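Local coordinates for protein meso-diaminopimelate dehydrogenase (Clostridium tetani, PDB 3WGY) that catalyses, in its natural form, the reversible NADP-dependent oxidative deamination of meso-2,6-diaminopimelate, and is seen here as a mutant with the keto acid 4-methyl-2-oxovalerate bound, at residues M199-P205 and N229-I235. The protein carries 6 engineered substitutions. Sequence-based numbering, arbitrary orientation.
Sequences MVCYVVP and NTTVHFI. Engineered in segment 199-205: Met199 (natural residue Arg).
Met199, Cys201 and Val203 make all the backbone hydrogen bonds from their strand to 229-235, each giving its N-H and receiving one at its C=O. The ladder starts with Met199 N to Asn229 O (2.9 Å) and ends with Ile235 N to Val203 O; between them Thr231 and His233 use both N and O. The bond from Val203 N to His233 O is 2.7 Å long. Weaker CA-H...O contacts fill in between the rungs, for example Thr230 CA to Met199 O at 3.1 Å.

Such a ladder is that of neighbouring parallel strands, here joined through helix 211-219 as a beta-alpha-beta unit in the C-terminal domain. Strand 230-234 is outermost in the mixed sheet of this chain, while Val200, Tyr202 and Val204 bond to strand 166-175 on their other side.

On the Val200, Tyr202 and His233 face, the side chains of Tyr202 and His233 run side by side, their ring planes inclined at 33°. His233 CD2 lies over one face of the tyrosine, 3.7 Å from Tyr202 CE2. Val200 CG1 meets the edge of the imidazole 3.5 Å from His233 CD2. Ile235 swings CD1 to within 3.9 Å of Tyr202 CB; its CG1 sits between backbone N and carbonyl carbon (chi1 63°).

The opposite face, covered by helices 211-219 and 154-162, is mostly apolar. Phe234 runs alongside Val203, CD1 4.0 Å from Val203 CB, while Val232 CG1 lies over a face of the phenyl ring and also touches Val203 CG2. The engineered Met199 sets CB beside Thr230 OG1, and its side chain lies about 8 Å from the bound keto acid.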
ATOM      1  N   MET B 199      19.973  17.833   6.999  1.00 32.91           N
ATOM      2  CA  MET B 199      19.495  18.994   6.271  1.00 35.81           C
ATOM      3  C   MET B 199      20.608  19.612   5.443  1.00 35.30           C
ATOM      4  O   MET B 199      21.729  19.788   5.920  1.00 34.86           O
ATOM      5  CB  MET B 199      18.904  20.017   7.241  1.00 39.53           C
ATOM      6  CG  MET B 199      17.432  19.754   7.549  1.00 45.80           C
ATOM      7  SD  MET B 199      16.817  20.770   8.893  1.00 51.81           S
ATOM      8  CE  MET B 199      15.591  19.674   9.620  1.00 50.00           C
ATOM      9  N   VAL B 200      20.288  19.917   4.191  1.00 33.85           N
ATOM     10  CA  VAL B 200      21.249  20.500   3.270  1.00 32.03           C
ATOM     11  C   VAL B 200      20.726  21.836   2.772  1.00 32.93           C
ATOM     12  O   VAL B 200      19.571  21.959   2.344  1.00 31.82           O
ATOM     13  CB  VAL B 200      21.500  19.566   2.062  1.00 31.21           C
ATOM     14  CG1 VAL B 200      22.621  20.130   1.174  1.00 30.55           C
ATOM     15  CG2 VAL B 200      21.868  18.175   2.554  1.00 30.36           C
ATOM     16  N   CYS B 201      21.581  22.847   2.842  1.00 32.08           N
ATOM     17  CA  CYS B 201      21.201  24.173   2.393  1.00 32.18           C
ATOM     18  C   CYS B 201      22.092  24.612   1.249  1.00 33.29           C
ATOM     19  O   CYS B 201      23.264  24.242   1.172  1.00 30.82           O
ATOM     20  CB  CYS B 201      21.323  25.185   3.534  1.00 33.73           C
ATOM     21  SG  CYS B 201      20.274  24.872   4.970  1.00 39.19           S
ATOM     22  N   TYR B 202      21.515  25.387   0.342  1.00 34.30           N
ATOM     23  CA  TYR B 202      22.254  25.930  -0.782  1.00 34.51           C
ATOM     24  C   TYR B 202      22.003  27.419  -0.651  1.00 35.99           C
ATOM     25  O   TYR B 202      20.878  27.890  -0.822  1.00 36.90           O
ATOM     26  CB  TYR B 202      21.720  25.382  -2.103  1.00 33.35           C
ATOM     27  CG  TYR B 202      21.978  23.899  -2.266  1.00 33.20           C
ATOM     28  CD1 TYR B 202      21.154  22.952  -1.652  1.00 33.50           C
ATOM     29  CD2 TYR B 202      23.074  23.445  -3.006  1.00 33.48           C
ATOM     30  CE1 TYR B 202      21.414  21.587  -1.773  1.00 32.79           C
ATOM     31  CE2 TYR B 202      23.348  22.093  -3.130  1.00 32.63           C
ATOM     32  CZ  TYR B 202      22.517  21.168  -2.514  1.00 35.03           C
ATOM     33  OH  TYR B 202      22.801  19.829  -2.637  1.00 38.22           O
ATOM     34  N   VAL B 203      23.062  28.154  -0.339  1.00 36.14           N
ATOM     35  CA  VAL B 203      22.947  29.581  -0.109  1.00 35.69           C
ATOM     36  C   VAL B 203      23.643  30.511  -1.089  1.00 35.05           C
ATOM     37  O   VAL B 203      24.738  30.238  -1.561  1.00 34.20           O
ATOM     38  CB  VAL B 203      23.461  29.919   1.317  1.00 36.96           C
ATOM     39  CG1 VAL B 203      23.505  31.427   1.532  1.00 33.25           C
ATOM     40  CG2 VAL B 203      22.581  29.237   2.356  1.00 37.22           C
ATOM     41  N   VAL B 204      22.971  31.616  -1.386  1.00 35.45           N
ATOM     42  CA  VAL B 204      23.513  32.653  -2.246  1.00 36.67           C
ATOM     43  C   VAL B 204      23.893  33.733  -1.235  1.00 36.29           C
ATOM     44  O   VAL B 204      23.024  34.375  -0.643  1.00 35.93           O
ATOM     45  CB  VAL B 204      22.452  33.210  -3.210  1.00 35.46           C
ATOM     46  CG1 VAL B 204      23.081  34.262  -4.116  1.00 35.88           C
ATOM     47  CG2 VAL B 204      21.854  32.072  -4.034  1.00 37.54           C
ATOM     48  N   PRO B 205      25.199  33.932  -1.010  1.00 37.28           N
ATOM     49  CA  PRO B 205      25.686  34.933  -0.056  1.00 38.71           C
ATOM     50  C   PRO B 205      25.719  36.357  -0.604  1.00 40.54           C
ATOM     51  O   PRO B 205      25.839  36.552  -1.815  1.00 40.39           O
ATOM     52  CB  PRO B 205      27.085  34.429   0.257  1.00 38.84           C
ATOM     53  CG  PRO B 205      27.542  33.978  -1.106  1.00 38.28           C
ATOM     54  CD  PRO B 205      26.328  33.211  -1.632  1.00 38.08           C
ATOM     55  N   ASN B 229      22.106  17.291  11.547  1.00 41.78           N
ATOM     56  CA  ASN B 229      23.409  17.475  10.929  1.00 42.31           C
ATOM     57  C   ASN B 229      23.047  18.294   9.701  1.00 41.72           C
ATOM     58  O   ASN B 229      22.250  17.847   8.871  1.00 41.56           O
ATOM     59  CB  ASN B 229      24.026  16.146  10.496  1.00 44.27           C
ATOM     60  CG  ASN B 229      24.332  15.233  11.666  1.00 48.63           C
ATOM     61  OD1 ASN B 229      24.693  15.695  12.751  1.00 50.12           O
ATOM     62  ND2 ASN B 229      24.209  13.926  11.447  1.00 48.06           N
ATOM     63  N   THR B 230      23.615  19.492   9.597  1.00 39.99           N
ATOM     64  CA  THR B 230      23.309  20.395   8.494  1.00 38.16           C
ATOM     65  C   THR B 230      24.526  20.750   7.654  1.00 39.01           C
ATOM     66  O   THR B 230      25.578  21.088   8.186  1.00 39.47           O
ATOM     67  CB  THR B 230      22.692  21.703   9.034  1.00 37.32           C
ATOM     68  OG1 THR B 230      21.501  21.396   9.772  1.00 36.78           O
ATOM     69  CG2 THR B 230      22.358  22.655   7.897  1.00 35.09           C
ATOM     70  N   THR B 231      24.371  20.668   6.337  1.00 37.23           N
ATOM     71  CA  THR B 231      25.442  20.992   5.401  1.00 36.86           C
ATOM     72  C   THR B 231      25.042  22.263   4.670  1.00 36.83           C
ATOM     73  O   THR B 231      23.870  22.447   4.328  1.00 36.11           O
ATOM     74  CB  THR B 231      25.643  19.882   4.357  1.00 36.77           C
ATOM     75  OG1 THR B 231      25.975  18.657   5.016  1.00 38.22           O
ATOM     76  CG2 THR B 231      26.768  20.251   3.389  1.00 39.75           C
ATOM     77  N   VAL B 232      26.008  23.144   4.440  1.00 36.14           N
ATOM     78  CA  VAL B 232      25.723  24.388   3.744  1.00 35.03           C
ATOM     79  C   VAL B 232      26.623  24.524   2.527  1.00 36.25           C
ATOM     80  O   VAL B 232      27.851  24.517   2.647  1.00 36.42           O
ATOM     81  CB  VAL B 232      25.933  25.606   4.667  1.00 35.69           C
ATOM     82  CG1 VAL B 232      25.638  26.897   3.914  1.00 34.56           C
ATOM     83  CG2 VAL B 232      25.034  25.485   5.893  1.00 37.72           C
ATOM     84  N   HIS B 233      26.007  24.622   1.354  1.00 33.20           N
ATOM     85  CA  HIS B 233      26.747  24.775   0.112  1.00 34.34           C
ATOM     86  C   HIS B 233      26.523  26.195  -0.391  1.00 36.33           C
ATOM     87  O   HIS B 233      25.403  26.712  -0.337  1.00 35.56           O
ATOM     88  CB  HIS B 233      26.250  23.786  -0.945  1.00 36.75           C
ATOM     89  CG  HIS B 233      26.449  22.349  -0.576  1.00 36.47           C
ATOM     90  ND1 HIS B 233      27.699  21.766  -0.507  1.00 38.46           N
ATOM     91  CD2 HIS B 233      25.558  21.377  -0.264  1.00 35.97           C
ATOM     92  CE1 HIS B 233      27.567  20.495  -0.171  1.00 39.05           C
ATOM     93  NE2 HIS B 233      26.280  20.236  -0.015  1.00 39.82           N
ATOM     94  N   PHE B 234      27.584  26.826  -0.880  1.00 36.23           N
ATOM     95  CA  PHE B 234      27.464  28.181  -1.393  1.00 37.45           C
ATOM     96  C   PHE B 234      27.423  28.175  -2.916  1.00 37.70           C
ATOM     97  O   PHE B 234      28.286  27.596  -3.576  1.00 39.12           O
ATOM     98  CB  PHE B 234      28.612  29.038  -0.856  1.00 35.77           C
ATOM     99  CG  PHE B 234      28.517  29.293   0.622  1.00 37.03           C
ATOM    100  CD1 PHE B 234      27.502  30.101   1.134  1.00 34.99           C
ATOM    101  CD2 PHE B 234      29.401  28.690   1.508  1.00 36.94           C
ATOM    102  CE1 PHE B 234      27.371  30.302   2.506  1.00 36.96           C
ATOM    103  CE2 PHE B 234      29.277  28.885   2.886  1.00 36.43           C
ATOM    104  CZ  PHE B 234      28.261  29.693   3.385  1.00 35.67           C
ATOM    105  N   ILE B 235      26.390  28.799  -3.471  1.00 36.58           N
ATOM    106  CA  ILE B 235      26.228  28.849  -4.912  1.00 35.65           C
ATOM    107  C   ILE B 235      25.802  30.248  -5.357  1.00 35.61           C
ATOM    108  O   ILE B 235      25.567  31.127  -4.533  1.00 33.24           O
ATOM    109  CB  ILE B 235      25.153  27.831  -5.375  1.00 34.56           C
ATOM    110  CG1 ILE B 235      23.797  28.194  -4.770  1.00 31.35           C
ATOM    111  CG2 ILE B 235      25.540  26.420  -4.950  1.00 35.59           C
ATOM    112  CD1 ILE B 235      22.659  27.358  -5.309  1.00 31.31           C
TER